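Uncharacterized protein (Nostoc punctiforme, PDB 2QDR) is of unknown function but adopts the double-stranded beta-helix fold of the cupins and may be a dioxygenase. Local coordinates at residues A[36-41]-A[237-242]; A[46-51]-A[261-266]; A[54-59]-A[82-87]; A[217-222]-A[282-287]. All blocks are in the same frame, centred on the assembly; numbering follows the deposited sequence.

Contact 1 (A[36-41]-A[237-242]); sequences NLSGRR and PYNEEG
L37 lays its side chain on N239 and E241, joining the loop 36-41 to the start of strand 240-245 in this double-stranded beta-helix (cupin) fold. Its CB meets CB of N239 at 3.7 Å. CG stands anti to the carbonyl carbon (chi1 -71°), and beyond it the two methyls part. CD1 lies 4.0 Å from O of N239, while CD2 comes within 3.7 Å of OE1 of E241, the two side chains crossing at about a right angle. The amide of N239 reaches S38, with ND2 2.9 Å from OG; S38 OG is hydrogen-bonded to N of D26. An alanine in place of N239 would probably leave a gap beside S38 and deprive S266 N of its weak bond to OD1. E241 OE1, hydrogen-bonded to Y261 OH, makes a long salt bridge with NH1 of R40 at 3.9 Å, while OE2 is in a salt bridge with R284. OE1 lies well out of the R40 guanidinium plane, and that plane stands 88° from the carboxylate, leaving attraction of charge alone. Within its own segment the guanidinium has L37 CD2 over the centre of one face, and R40 NE bonds in plane to O of N36 at 3.0 Å.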
loop_
_atom_site.group_PDB
_atom_site.type_symbol
_atom_site.label_atom_id
_atom_site.label_comp_id
_atom_site.label_asym_id
_atom_site.label_seq_id
_atom_site.Cartn_x
_atom_site.Cartn_y
_atom_site.Cartn_z
ATOM N N ASN A 36 25.091 25.245 13.803
ATOM C CA ASN A 36 26.222 26.100 13.439
ATOM C C ASN A 36 27.285 25.420 12.550
ATOM O O ASN A 36 28.470 25.654 12.700
ATOM C CB ASN A 36 26.836 26.778 14.704
ATOM C CG ASN A 36 25.933 27.861 15.298
ATOM O OD1 ASN A 36 25.547 28.816 14.611
ATOM N ND2 ASN A 36 25.666 27.762 16.593
ATOM N N LEU A 37 26.835 24.593 11.599
ATOM C CA LEU A 37 27.737 23.918 10.629
ATOM C C LEU A 37 28.272 24.846 9.535
ATOM O O LEU A 37 29.167 24.457 8.780
ATOM C CB LEU A 37 27.050 22.738 9.932
ATOM C CG LEU A 37 26.758 21.476 10.725
ATOM C CD1 LEU A 37 25.976 20.505 9.852
ATOM C CD2 LEU A 37 28.048 20.822 11.233
ATOM N N SER A 38 27.701 26.043 9.423
ATOM C CA SER A 38 28.093 27.031 8.437
ATOM C C SER A 38 29.468 27.617 8.681
ATOM O O SER A 38 29.898 27.713 9.825
ATOM C CB SER A 38 27.097 28.183 8.503
ATOM O OG SER A 38 25.769 27.704 8.394
ATOM N N GLY A 39 30.137 27.995 7.591
ATOM C CA GLY A 39 31.449 28.645 7.610
ATOM C C GLY A 39 32.592 28.101 8.441
ATOM O O GLY A 39 33.356 28.887 8.990
ATOM N N ARG A 40 32.744 26.779 8.510
ATOM C CA ARG A 40 33.812 26.183 9.332
ATOM C C ARG A 40 35.146 25.921 8.617
ATOM O O ARG A 40 35.196 25.660 7.422
ATOM C CB ARG A 40 33.351 24.870 9.975
ATOM C CG ARG A 40 32.187 25.006 10.937
ATOM C CD ARG A 40 31.987 23.702 11.704
ATOM N NE ARG A 40 30.845 23.745 12.620
ATOM C CZ ARG A 40 30.522 22.785 13.491
ATOM N NH1 ARG A 40 31.281 21.702 13.660
ATOM N NH2 ARG A 40 29.444 22.937 14.260
ATOM N N ARG A 41 36.209 25.973 9.419
ATOM C CA ARG A 41 37.575 25.746 9.007
ATOM C C ARG A 41 37.852 24.269 9.281
ATOM O O ARG A 41 37.484 23.795 10.348
ATOM C CB ARG A 41 38.499 26.613 9.850
ATOM C CG ARG A 41 39.977 26.658 9.462
ATOM C CD ARG A 41 40.720 27.447 10.549
ATOM N NE ARG A 41 42.148 27.739 10.323
ATOM C CZ ARG A 41 43.164 26.863 10.435
ATOM N NH1 ARG A 41 42.961 25.567 10.694
ATOM N NH2 ARG A 41 44.411 27.283 10.228
ATOM N N PRO A 237 22.899 22.174 -1.725
ATOM C CA PRO A 237 22.637 23.507 -1.138
ATOM C C PRO A 237 22.346 23.470 0.380
ATOM O O PRO A 237 21.310 23.942 0.832
ATOM C CB PRO A 237 21.417 23.985 -1.945
ATOM C CG PRO A 237 20.688 22.760 -2.194
ATOM C CD PRO A 237 21.783 21.790 -2.600
ATOM N N TYR A 238 23.293 22.953 1.157
ATOM C CA TYR A 238 23.149 22.808 2.597
ATOM C C TYR A 238 24.476 22.362 3.188
ATOM O O TYR A 238 25.347 21.914 2.447
ATOM C CB TYR A 238 22.052 21.778 2.925
ATOM C CG TYR A 238 22.246 20.427 2.245
ATOM C CD1 TYR A 238 22.987 19.415 2.857
ATOM C CD2 TYR A 238 21.702 20.164 0.993
ATOM C CE1 TYR A 238 23.172 18.188 2.244
ATOM C CE2 TYR A 238 21.887 18.931 0.375
ATOM C CZ TYR A 238 22.617 17.946 1.006
ATOM O OH TYR A 238 22.800 16.726 0.399
ATOM N N ASN A 239 24.635 22.491 4.504
ATOM C CA ASN A 239 25.857 22.049 5.175
ATOM C C ASN A 239 25.682 20.617 5.626
ATOM O O ASN A 239 24.609 20.254 6.112
ATOM C CB ASN A 239 26.199 22.912 6.381
ATOM C CG ASN A 239 26.506 24.340 6.014
ATOM O OD1 ASN A 239 27.293 24.611 5.111
ATOM N ND2 ASN A 239 25.931 25.272 6.767
ATOM N N GLU A 240 26.737 19.816 5.465
ATOM C CA GLU A 240 26.767 18.405 5.849
ATOM C C GLU A 240 28.159 18.001 6.311
ATOM O O GLU A 240 29.163 18.497 5.784
ATOM C CB GLU A 240 26.379 17.512 4.664
ATOM C CG GLU A 240 26.538 15.961 4.871
ATOM C CD GLU A 240 26.271 15.143 3.602
ATOM O OE1 GLU A 240 25.651 15.663 2.645
ATOM O OE2 GLU A 240 26.683 13.964 3.560
ATOM N N GLU A 241 28.211 17.123 7.308
ATOM C CA GLU A 241 29.473 16.579 7.786
ATOM C C GLU A 241 29.182 15.141 8.113
ATOM O O GLU A 241 28.026 14.777 8.285
ATOM C CB GLU A 241 30.043 17.292 9.007
ATOM C CG GLU A 241 29.267 17.145 10.312
ATOM C CD GLU A 241 30.026 17.723 11.517
ATOM O OE1 GLU A 241 30.942 18.552 11.359
ATOM O OE2 GLU A 241 29.694 17.339 12.639
ATOM N N GLY A 242 30.222 14.328 8.200
ATOM C CA GLY A 242 30.028 12.933 8.547
ATOM C C GLY A 242 31.307 12.201 8.856
ATOM O O GLY A 242 32.392 12.694 8.552
#

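Contact 2 (A[46-51]-A[261-266]); sequences KEYLPR and YWYCPS
Y48 turns the edge of its ring to P265. The proline directly follows strand 260-264 of the cupin sheet, and the loop 46-51 passes over it on the way to strand 54-57, the neighbour of 260-264 in that sheet. CG of Y48 is anti to the backbone N (chi1 164°), and the ring runs toward the other segment until CE1 lies 3.7 Å from CB of P265, which sits in the ring plane. The same CE1 is 4.0 Å from OH of Y263, and the two tyrosine side chains cross at about a right angle. Each ring also has a face covered from within its own segment: N of P50 lies over the centre of the Y48 ring, and N of P265 lies above the Y263 ring toward the rim. P265 also meets the loop backbone, its CG 3.7 Å from O of L49. R51 heads away from the strand, though its CG still lies 3.4 Å from O of S266, and it packs on W127 of the second subunit. Y263 spends its hydroxyl elsewhere, on O of L37 and N of R40. The polar link across the contact is a water: it accepts from R51 N, donates to S266 O, and hydrogen-bonds Y48 OH, each at 2.7 Å. The loop is thus held to the strand end by carbon packing and one shared water, which bridges two backbone groups and the Y48 hydroxyl.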
loop_
_atom_site.group_PDB
_atom_site.type_symbol
_atom_site.label_atom_id
_atom_site.label_comp_id
_atom_site.label_asym_id
_atom_site.label_seq_id
_atom_site.Cartn_x
_atom_site.Cartn_y
_atom_site.Cartn_z
ATOM N N LYS A 46 43.727 26.157 6.063
ATOM C CA LYS A 46 44.043 27.371 6.820
ATOM C C LYS A 46 42.837 28.294 7.094
ATOM O O LYS A 46 42.881 29.074 8.036
ATOM C CB LYS A 46 45.149 28.183 6.117
ATOM N N GLU A 47 41.792 28.226 6.265
ATOM C CA GLU A 47 40.590 29.057 6.409
ATOM C C GLU A 47 39.389 28.325 5.834
ATOM O O GLU A 47 39.530 27.235 5.272
ATOM C CB GLU A 47 40.746 30.415 5.681
ATOM C CG GLU A 47 41.739 31.452 6.254
ATOM C CD GLU A 47 41.335 32.047 7.623
ATOM O OE1 GLU A 47 40.280 31.678 8.178
ATOM O OE2 GLU A 47 42.079 32.909 8.145
ATOM N N TYR A 48 38.209 28.918 6.014
ATOM C CA TYR A 48 36.963 28.387 5.475
ATOM C C TYR A 48 37.016 28.506 3.963
ATOM O O TYR A 48 37.292 29.590 3.448
ATOM C CB TYR A 48 35.739 29.116 6.052
ATOM C CG TYR A 48 34.439 28.913 5.277
ATOM C CD1 TYR A 48 33.839 27.653 5.184
ATOM C CD2 TYR A 48 33.776 30.001 4.681
ATOM C CE1 TYR A 48 32.652 27.469 4.477
ATOM C CE2 TYR A 48 32.580 29.828 3.988
ATOM C CZ TYR A 48 32.022 28.560 3.888
ATOM O OH TYR A 48 30.845 28.370 3.209
ATOM N N LEU A 49 36.795 27.376 3.283
ATOM C CA LEU A 49 36.803 27.266 1.828
ATOM C C LEU A 49 35.358 27.113 1.375
ATOM O O LEU A 49 34.809 26.015 1.466
ATOM C CB LEU A 49 37.643 26.069 1.399
ATOM C CG LEU A 49 39.094 26.083 1.881
ATOM C CD1 LEU A 49 39.836 24.901 1.286
ATOM C CD2 LEU A 49 39.809 27.378 1.516
ATOM N N PRO A 50 34.733 28.208 0.882
ATOM C CA PRO A 50 33.322 28.093 0.502
ATOM C C PRO A 50 33.046 27.174 -0.674
ATOM O O PRO A 50 33.841 27.103 -1.596
ATOM C CB PRO A 50 32.939 29.532 0.119
ATOM C CG PRO A 50 34.016 30.388 0.644
ATOM C CD PRO A 50 35.237 29.573 0.634
ATOM N N ARG A 51 31.925 26.461 -0.579
ATOM C CA ARG A 51 31.436 25.531 -1.590
ATOM C C ARG A 51 32.444 24.449 -1.996
ATOM O O ARG A 51 32.372 23.932 -3.110
ATOM C CB ARG A 51 30.995 26.333 -2.813
ATOM C CG ARG A 51 30.059 27.463 -2.461
ATOM C CD ARG A 51 29.489 28.081 -3.675
ATOM N NE ARG A 51 28.550 29.149 -3.357
ATOM C CZ ARG A 51 27.843 29.823 -4.265
ATOM N NH1 ARG A 51 27.944 29.547 -5.566
ATOM N NH2 ARG A 51 27.014 30.784 -3.876
ATOM N N TYR A 261 36.665 11.428 7.828
ATOM C CA TYR A 261 35.627 12.419 8.063
ATOM C C TYR A 261 35.488 13.379 6.894
ATOM O O TYR A 261 36.433 13.563 6.120
ATOM C CB TYR A 261 35.991 13.186 9.336
ATOM C CG TYR A 261 35.196 14.444 9.637
ATOM C CD1 TYR A 261 35.605 15.662 9.125
ATOM C CD2 TYR A 261 34.071 14.418 10.449
ATOM C CE1 TYR A 261 34.925 16.810 9.381
ATOM C CE2 TYR A 261 33.367 15.582 10.723
ATOM C CZ TYR A 261 33.810 16.779 10.184
ATOM O OH TYR A 261 33.149 17.956 10.425
ATOM N N TRP A 262 34.309 13.975 6.757
ATOM C CA TRP A 262 34.093 14.958 5.705
ATOM C C TRP A 262 33.309 16.176 6.187
ATOM O O TRP A 262 32.670 16.152 7.240
ATOM C CB TRP A 262 33.400 14.338 4.490
ATOM C CG TRP A 262 32.026 13.875 4.678
ATOM C CD1 TRP A 262 30.888 14.592 4.495
ATOM C CD2 TRP A 262 31.622 12.557 5.022
ATOM N NE1 TRP A 262 29.791 13.807 4.726
ATOM C CE2 TRP A 262 30.214 12.551 5.063
ATOM C CE3 TRP A 262 32.316 11.381 5.332
ATOM C CZ2 TRP A 262 29.484 11.410 5.374
ATOM C CZ3 TRP A 262 31.594 10.261 5.653
ATOM C CH2 TRP A 262 30.191 10.277 5.669
ATOM N N TYR A 263 33.419 17.238 5.391
ATOM C CA TYR A 263 32.755 18.506 5.617
ATOM C C TYR A 263 32.448 19.106 4.257
ATOM O O TYR A 263 33.344 19.340 3.466
ATOM C CB TYR A 263 33.617 19.466 6.442
ATOM C CG TYR A 263 32.997 20.840 6.567
ATOM C CD1 TYR A 263 31.922 21.057 7.418
ATOM C CD2 TYR A 263 33.486 21.925 5.844
ATOM C CE1 TYR A 263 31.343 22.320 7.548
ATOM C CE2 TYR A 263 32.910 23.194 5.959
ATOM C CZ TYR A 263 31.839 23.385 6.812
ATOM O OH TYR A 263 31.272 24.635 6.937
ATOM N N CYS A 264 31.172 19.337 3.998
ATOM C CA CYS A 264 30.705 19.880 2.745
ATOM C C CYS A 264 29.846 21.089 3.053
ATOM O O CYS A 264 28.685 20.918 3.433
ATOM C CB CYS A 264 29.891 18.817 2.018
ATOM S SG CYS A 264 30.812 17.280 1.802
ATOM N N PRO A 265 30.395 22.313 2.900
ATOM C CA PRO A 265 29.563 23.470 3.199
ATOM C C PRO A 265 28.502 23.671 2.116
ATOM O O PRO A 265 28.497 22.965 1.111
ATOM C CB PRO A 265 30.561 24.632 3.244
ATOM C CG PRO A 265 31.619 24.239 2.319
ATOM C CD PRO A 265 31.737 22.728 2.456
ATOM N N SER A 266 27.616 24.629 2.332
ATOM C CA SER A 266 26.534 24.896 1.393
ATOM C C SER A 266 26.993 25.142 -0.048
ATOM O O SER A 266 27.954 25.852 -0.279
ATOM C CB SER A 266 25.701 26.062 1.904
ATOM O OG SER A 266 25.132 25.677 3.143
HETATM O O HOH W 1 29.927 27.241 0.992
#

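Contact 3 (A[54-59]-A[82-87]); sequences QFFDTN and RLLTWH
The backbones run past each other without pairing, closest at T58 and L84, whose CA atoms are 7.3 Å apart, because the strands belong to separate sheets, one in each beta lobe of the chain. Side chains meet between them. CG2 of T58, anti to its carbonyl carbon, meets CG of L84 at 3.9 Å and CD1 at the same distance, the two side chains crossing at a slant. Beside it the tip of the F56 ring, CZ, lies 3.6 Å from O of L84. At the far end R82 bends at chi3 (-76°), having brought CD within 3.4 Å of O of T58, and N59 O stands at the edge of its guanidinium. The chain at 57-59 is shaped by an Asx turn: N59 N, lying above the carboxylate plane, gives a 3.1 Å bond to OD1 of D57. L84 and T85 form a classic beta bulge opposite T93 of strand 92-98, while strand 54-57 is flanked by strand 260-264, where Y261 packs on F56, T58 and L84 together.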
loop_
_atom_site.group_PDB
_atom_site.type_symbol
_atom_site.label_atom_id
_atom_site.label_comp_id
_atom_site.label_asym_id
_atom_site.label_seq_id
_atom_site.Cartn_x
_atom_site.Cartn_y
_atom_site.Cartn_z
ATOM N N GLN A 54 35.559 18.646 1.495
ATOM C CA GLN A 54 36.884 18.282 2.015
ATOM C C GLN A 54 36.805 16.946 2.737
ATOM O O GLN A 54 35.939 16.768 3.590
ATOM C CB GLN A 54 37.434 19.326 2.970
ATOM C CG GLN A 54 37.538 20.724 2.397
ATOM C CD GLN A 54 38.236 21.674 3.342
ATOM O OE1 GLN A 54 39.132 21.277 4.080
ATOM N NE2 GLN A 54 37.867 22.943 3.292
ATOM N N PHE A 55 37.712 16.028 2.392
ATOM C CA PHE A 55 37.772 14.705 2.982
ATOM C C PHE A 55 39.146 14.459 3.581
ATOM O O PHE A 55 40.152 14.827 2.973
ATOM C CB PHE A 55 37.558 13.618 1.929
ATOM C CG PHE A 55 36.419 13.873 0.979
ATOM C CD1 PHE A 55 35.159 14.182 1.453
ATOM C CD2 PHE A 55 36.579 13.661 -0.396
ATOM C CE1 PHE A 55 34.083 14.384 0.581
ATOM C CE2 PHE A 55 35.505 13.841 -1.288
ATOM C CZ PHE A 55 34.255 14.209 -0.792
ATOM N N PHE A 56 39.202 13.820 4.749
ATOM C CA PHE A 56 40.489 13.502 5.384
ATOM C C PHE A 56 40.398 12.407 6.455
ATOM O O PHE A 56 39.341 12.164 7.043
ATOM C CB PHE A 56 41.159 14.756 5.971
ATOM C CG PHE A 56 40.318 15.506 6.951
ATOM C CD1 PHE A 56 39.480 16.530 6.522
ATOM C CD2 PHE A 56 40.391 15.225 8.310
ATOM C CE1 PHE A 56 38.716 17.246 7.425
ATOM C CE2 PHE A 56 39.626 15.938 9.223
ATOM C CZ PHE A 56 38.793 16.955 8.781
ATOM N N ASP A 57 41.539 11.758 6.677
ATOM C CA ASP A 57 41.686 10.694 7.640
ATOM C C ASP A 57 41.880 11.352 8.993
ATOM O O ASP A 57 42.824 12.116 9.167
ATOM C CB ASP A 57 42.901 9.827 7.268
ATOM C CG ASP A 57 43.068 8.582 8.144
ATOM O OD1 ASP A 57 42.223 8.295 9.022
ATOM O OD2 ASP A 57 44.078 7.871 7.935
ATOM N N THR A 58 40.988 11.070 9.943
ATOM C CA THR A 58 41.095 11.630 11.300
ATOM C C THR A 58 42.305 11.054 12.068
ATOM O O THR A 58 42.785 11.705 13.003
ATOM C CB THR A 58 39.794 11.454 12.129
ATOM O OG1 THR A 58 39.460 10.061 12.260
ATOM C CG2 THR A 58 38.640 12.200 11.467
ATOM N N ASN A 59 42.784 9.861 11.684
ATOM C CA ASN A 59 43.971 9.255 12.297
ATOM C C ASN A 59 45.181 10.191 12.182
ATOM O O ASN A 59 45.929 10.341 13.137
ATOM C CB ASN A 59 44.347 7.914 11.644
ATOM C CG ASN A 59 43.321 6.804 11.868
ATOM O OD1 ASN A 59 42.728 6.675 12.928
ATOM N ND2 ASN A 59 43.176 5.951 10.874
ATOM N N ARG A 82 41.253 15.616 18.738
ATOM C CA ARG A 82 41.571 15.773 17.328
ATOM C C ARG A 82 40.464 16.679 16.849
ATOM O O ARG A 82 39.327 16.243 16.748
ATOM C CB ARG A 82 41.640 14.426 16.595
ATOM C CG ARG A 82 43.014 13.816 16.771
ATOM C CD ARG A 82 43.203 12.385 16.359
ATOM N NE ARG A 82 42.626 11.471 17.344
ATOM C CZ ARG A 82 42.879 10.160 17.434
ATOM N NH1 ARG A 82 43.749 9.555 16.615
ATOM N NH2 ARG A 82 42.277 9.445 18.392
ATOM N N LEU A 83 40.794 17.950 16.626
ATOM C CA LEU A 83 39.835 18.953 16.202
ATOM C C LEU A 83 39.601 18.852 14.684
ATOM O O LEU A 83 40.460 19.233 13.896
ATOM C CB LEU A 83 40.353 20.331 16.615
ATOM C CG LEU A 83 39.382 21.507 16.568
ATOM C CD1 LEU A 83 38.298 21.384 17.635
ATOM C CD2 LEU A 83 40.139 22.815 16.752
ATOM N N LEU A 84 38.441 18.322 14.289
ATOM C CA LEU A 84 38.078 18.123 12.868
ATOM C C LEU A 84 37.657 19.395 12.128
ATOM O O LEU A 84 38.232 19.730 11.084
ATOM C CB LEU A 84 36.973 17.067 12.760
ATOM C CG LEU A 84 37.327 15.570 12.931
ATOM C CD1 LEU A 84 38.420 15.256 13.930
ATOM C CD2 LEU A 84 36.053 14.758 13.278
ATOM N N THR A 85 36.618 20.059 12.630
ATOM C CA THR A 85 36.119 21.316 12.059
ATOM C C THR A 85 35.659 22.224 13.168
ATOM O O THR A 85 35.256 21.752 14.231
ATOM C CB THR A 85 34.911 21.165 11.093
ATOM O OG1 THR A 85 33.815 20.538 11.773
ATOM C CG2 THR A 85 35.282 20.352 9.882
ATOM N N TRP A 86 35.755 23.529 12.935
ATOM C CA TRP A 86 35.318 24.514 13.924
ATOM C C TRP A 86 35.074 25.878 13.306
ATOM O O TRP A 86 35.505 26.158 12.190
ATOM C CB TRP A 86 36.328 24.645 15.069
ATOM C CG TRP A 86 37.660 25.242 14.710
ATOM C CD1 TRP A 86 38.066 26.532 14.926
ATOM C CD2 TRP A 86 38.762 24.578 14.086
ATOM N NE1 TRP A 86 39.349 26.707 14.478
ATOM C CE2 TRP A 86 39.799 25.523 13.956
ATOM C CE3 TRP A 86 38.976 23.277 13.626
ATOM C CZ2 TRP A 86 41.037 25.199 13.393
ATOM C CZ3 TRP A 86 40.201 22.961 13.067
ATOM C CH2 TRP A 86 41.213 23.915 12.954
ATOM N N HIS A 87 34.352 26.702 14.060
ATOM C CA HIS A 87 34.029 28.074 13.693
ATOM C C HIS A 87 34.523 28.899 14.869
ATOM O O HIS A 87 34.570 28.387 15.991
ATOM C CB HIS A 87 32.532 28.250 13.401
ATOM C CG HIS A 87 32.156 29.633 12.959
ATOM N ND1 HIS A 87 31.285 30.433 13.664
ATOM C CD2 HIS A 87 32.590 30.381 11.918
ATOM C CE1 HIS A 87 31.166 31.598 13.052
ATOM N NE2 HIS A 87 31.949 31.593 11.990
#

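Contact 4 (A[217-222]-A[282-287]); sequences GGVWLL and FVRVDR
W220 and V283 form a hydrogen-bonded pair where strands 218-224 and 279-285 run antiparallel in a sheet of the double-stranded beta-helix. W220 N gives a 3.0 Å bond to O of V283, and V283 N returns one to O of W220; G218 and V285 are joined in the same reciprocal way. The well-packed part is the ladder with both its buried faces. On the face carrying W220, V283 and V285, chi1 of 63° sets CG of W220 between the backbone N and the carbonyl carbon, and the indole lies against both valines: V283 CB makes an off-centre CH-pi contact with the five-membered ring, 4.1 Å from its centroid, and V285 CG2 meets CH2 at 3.6 Å. An alanine here would probably open a gap over V283 and V285 and leave K207 without its cation-pi partner and W209 without the ring it packs on. On the other face F282 CZ meets V219 CG1 at 3.4 Å, and CD1 of F282 touches CD1 of L221. Next to them R284 lies side by side with V219, its CD 3.7 Å from V219 CG2, and carries its guanidinium on to salt bridges with E241 and E114. Looser contact comes at the partly exposed ends. The side chain of R287 starts away from strand 218-224, bonding P237 O, and L222 comes no nearer to V283 than CB to CG2, 4.2 Å.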
loop_
_atom_site.group_PDB
_atom_site.type_symbol
_atom_site.label_atom_id
_atom_site.label_comp_id
_atom_site.label_asym_id
_atom_site.label_seq_id
_atom_site.Cartn_x
_atom_site.Cartn_y
_atom_site.Cartn_z
ATOM N N GLY A 217 16.347 19.548 9.710
ATOM C CA GLY A 217 17.738 19.089 9.613
ATOM C C GLY A 217 17.938 18.036 10.700
ATOM O O GLY A 217 17.056 17.826 11.528
ATOM N N GLY A 218 19.072 17.355 10.721
ATOM C CA GLY A 218 19.266 16.351 11.757
ATOM C C GLY A 218 20.522 15.520 11.740
ATOM O O GLY A 218 21.486 15.837 11.055
ATOM N N VAL A 219 20.475 14.457 12.536
ATOM C CA VAL A 219 21.548 13.516 12.701
ATOM C C VAL A 219 21.003 12.145 12.410
ATOM O O VAL A 219 19.887 11.823 12.842
ATOM C CB VAL A 219 22.008 13.464 14.157
ATOM C CG1 VAL A 219 23.323 12.681 14.280
ATOM C CG2 VAL A 219 22.172 14.855 14.693
ATOM N N TRP A 220 21.783 11.329 11.710
ATOM C CA TRP A 220 21.375 9.956 11.406
ATOM C C TRP A 220 22.543 9.094 10.980
ATOM O O TRP A 220 23.605 9.607 10.653
ATOM C CB TRP A 220 20.321 9.908 10.291
ATOM C CG TRP A 220 20.786 10.426 8.966
ATOM C CD1 TRP A 220 21.547 9.762 8.036
ATOM C CD2 TRP A 220 20.472 11.689 8.393
ATOM N NE1 TRP A 220 21.756 10.558 6.939
ATOM C CE2 TRP A 220 21.105 11.747 7.129
ATOM C CE3 TRP A 220 19.717 12.784 8.822
ATOM C CZ2 TRP A 220 21.002 12.856 6.288
ATOM C CZ3 TRP A 220 19.622 13.888 7.989
ATOM C CH2 TRP A 220 20.259 13.912 6.732
ATOM N N LEU A 221 22.312 7.789 11.005
ATOM C CA LEU A 221 23.260 6.787 10.551
ATOM C C LEU A 221 22.769 6.378 9.189
ATOM O O LEU A 221 21.560 6.197 9.017
ATOM C CB LEU A 221 23.350 5.576 11.481
ATOM C CG LEU A 221 24.369 5.637 12.622
ATOM C CD1 LEU A 221 24.420 6.992 13.308
ATOM C CD2 LEU A 221 24.080 4.529 13.616
ATOM N N LEU A 222 23.694 6.276 8.228
ATOM C CA LEU A 222 23.400 5.877 6.851
ATOM C C LEU A 222 24.083 4.550 6.570
ATOM O O LEU A 222 25.296 4.429 6.747
ATOM C CB LEU A 222 23.911 6.913 5.848
ATOM C CG LEU A 222 23.657 6.665 4.345
ATOM C CD1 LEU A 222 22.187 6.715 4.024
ATOM C CD2 LEU A 222 24.407 7.687 3.493
ATOM N N PHE A 282 28.120 7.982 10.025
ATOM C CA PHE A 282 27.462 8.924 10.926
ATOM C C PHE A 282 27.359 10.192 10.104
ATOM O O PHE A 282 28.380 10.667 9.605
ATOM C CB PHE A 282 28.282 9.180 12.186
ATOM C CG PHE A 282 27.703 10.226 13.106
ATOM C CD1 PHE A 282 26.812 9.876 14.107
ATOM C CD2 PHE A 282 28.087 11.566 12.999
ATOM C CE1 PHE A 282 26.292 10.845 14.979
ATOM C CE2 PHE A 282 27.574 12.535 13.869
ATOM C CZ PHE A 282 26.671 12.172 14.854
ATOM N N VAL A 283 26.150 10.724 9.934
ATOM C CA VAL A 283 25.938 11.922 9.123
ATOM C C VAL A 283 25.148 12.960 9.885
ATOM O O VAL A 283 24.281 12.610 10.685
ATOM C CB VAL A 283 25.166 11.584 7.831
ATOM C CG1 VAL A 283 25.069 12.811 6.909
ATOM C CG2 VAL A 283 25.836 10.435 7.108
ATOM N N ARG A 284 25.427 14.230 9.607
ATOM C CA ARG A 284 24.740 15.328 10.249
ATOM C C ARG A 284 24.522 16.434 9.189
ATOM O O ARG A 284 25.477 16.874 8.559
ATOM C CB ARG A 284 25.558 15.728 11.474
ATOM C CG ARG A 284 24.838 16.597 12.429
ATOM C CD ARG A 284 25.381 16.507 13.850
ATOM N NE ARG A 284 26.700 17.095 14.066
ATOM C CZ ARG A 284 26.954 18.301 14.580
ATOM N NH1 ARG A 284 25.989 19.132 14.960
ATOM N NH2 ARG A 284 28.208 18.691 14.739
ATOM N N VAL A 285 23.259 16.829 8.969
ATOM C CA VAL A 285 22.846 17.821 7.947
ATOM C C VAL A 285 21.930 18.887 8.537
ATOM O O VAL A 285 20.986 18.539 9.231
ATOM C CB VAL A 285 22.121 17.096 6.764
ATOM C CG1 VAL A 285 21.600 18.070 5.718
ATOM C CG2 VAL A 285 23.041 16.097 6.098
ATOM N N ASP A 286 22.160 20.164 8.205
ATOM C CA ASP A 286 21.369 21.293 8.771
ATOM C C ASP A 286 20.204 21.798 7.896
ATOM O O ASP A 286 19.818 22.966 7.994
ATOM C CB ASP A 286 22.301 22.470 9.160
ATOM C CG ASP A 286 22.864 23.259 7.960
ATOM O OD1 ASP A 286 22.786 22.820 6.793
ATOM O OD2 ASP A 286 23.395 24.366 8.212
ATOM N N ARG A 287 19.626 20.924 7.075
ATOM C CA ARG A 287 18.511 21.305 6.206
ATOM C C ARG A 287 17.622 20.112 5.924
ATOM O O ARG A 287 18.099 18.987 5.890
ATOM C CB ARG A 287 19.026 21.883 4.883
ATOM C CG ARG A 287 17.911 22.334 3.949
ATOM C CD ARG A 287 18.388 23.087 2.757
ATOM N NE ARG A 287 17.242 23.648 2.054
ATOM C CZ ARG A 287 17.281 24.562 1.082
ATOM N NH1 ARG A 287 18.425 25.090 0.658
ATOM N NH2 ARG A 287 16.136 24.980 0.547
#

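Overall arrangement
Contact 4 pairs two strands of one antiparallel sheet, in which strands 54-57, 260-264, 240-245, 279-285 and 218-224 follow side by side, and contacts 1 and 2 bring loops onto it; contact 3 joins its edge strand 54-57 to the second sheet. Contacts 1 and 2 are closest, with centres 7 Å apart, and contacts 3 and 4 farthest, at 17 Å. Loop 36-41 ties contact 1 to contact 3 through R41 N to W86 O (2.9 Å), and N239 N to D286 OD1 (3.0 Å) ties it to contact 4. An unknown ligand lies about 4 Å from the side chain of L222, possibly marking a pocket; the side chains of E241 and Y263 are each about 9 Å from an unknown ligand.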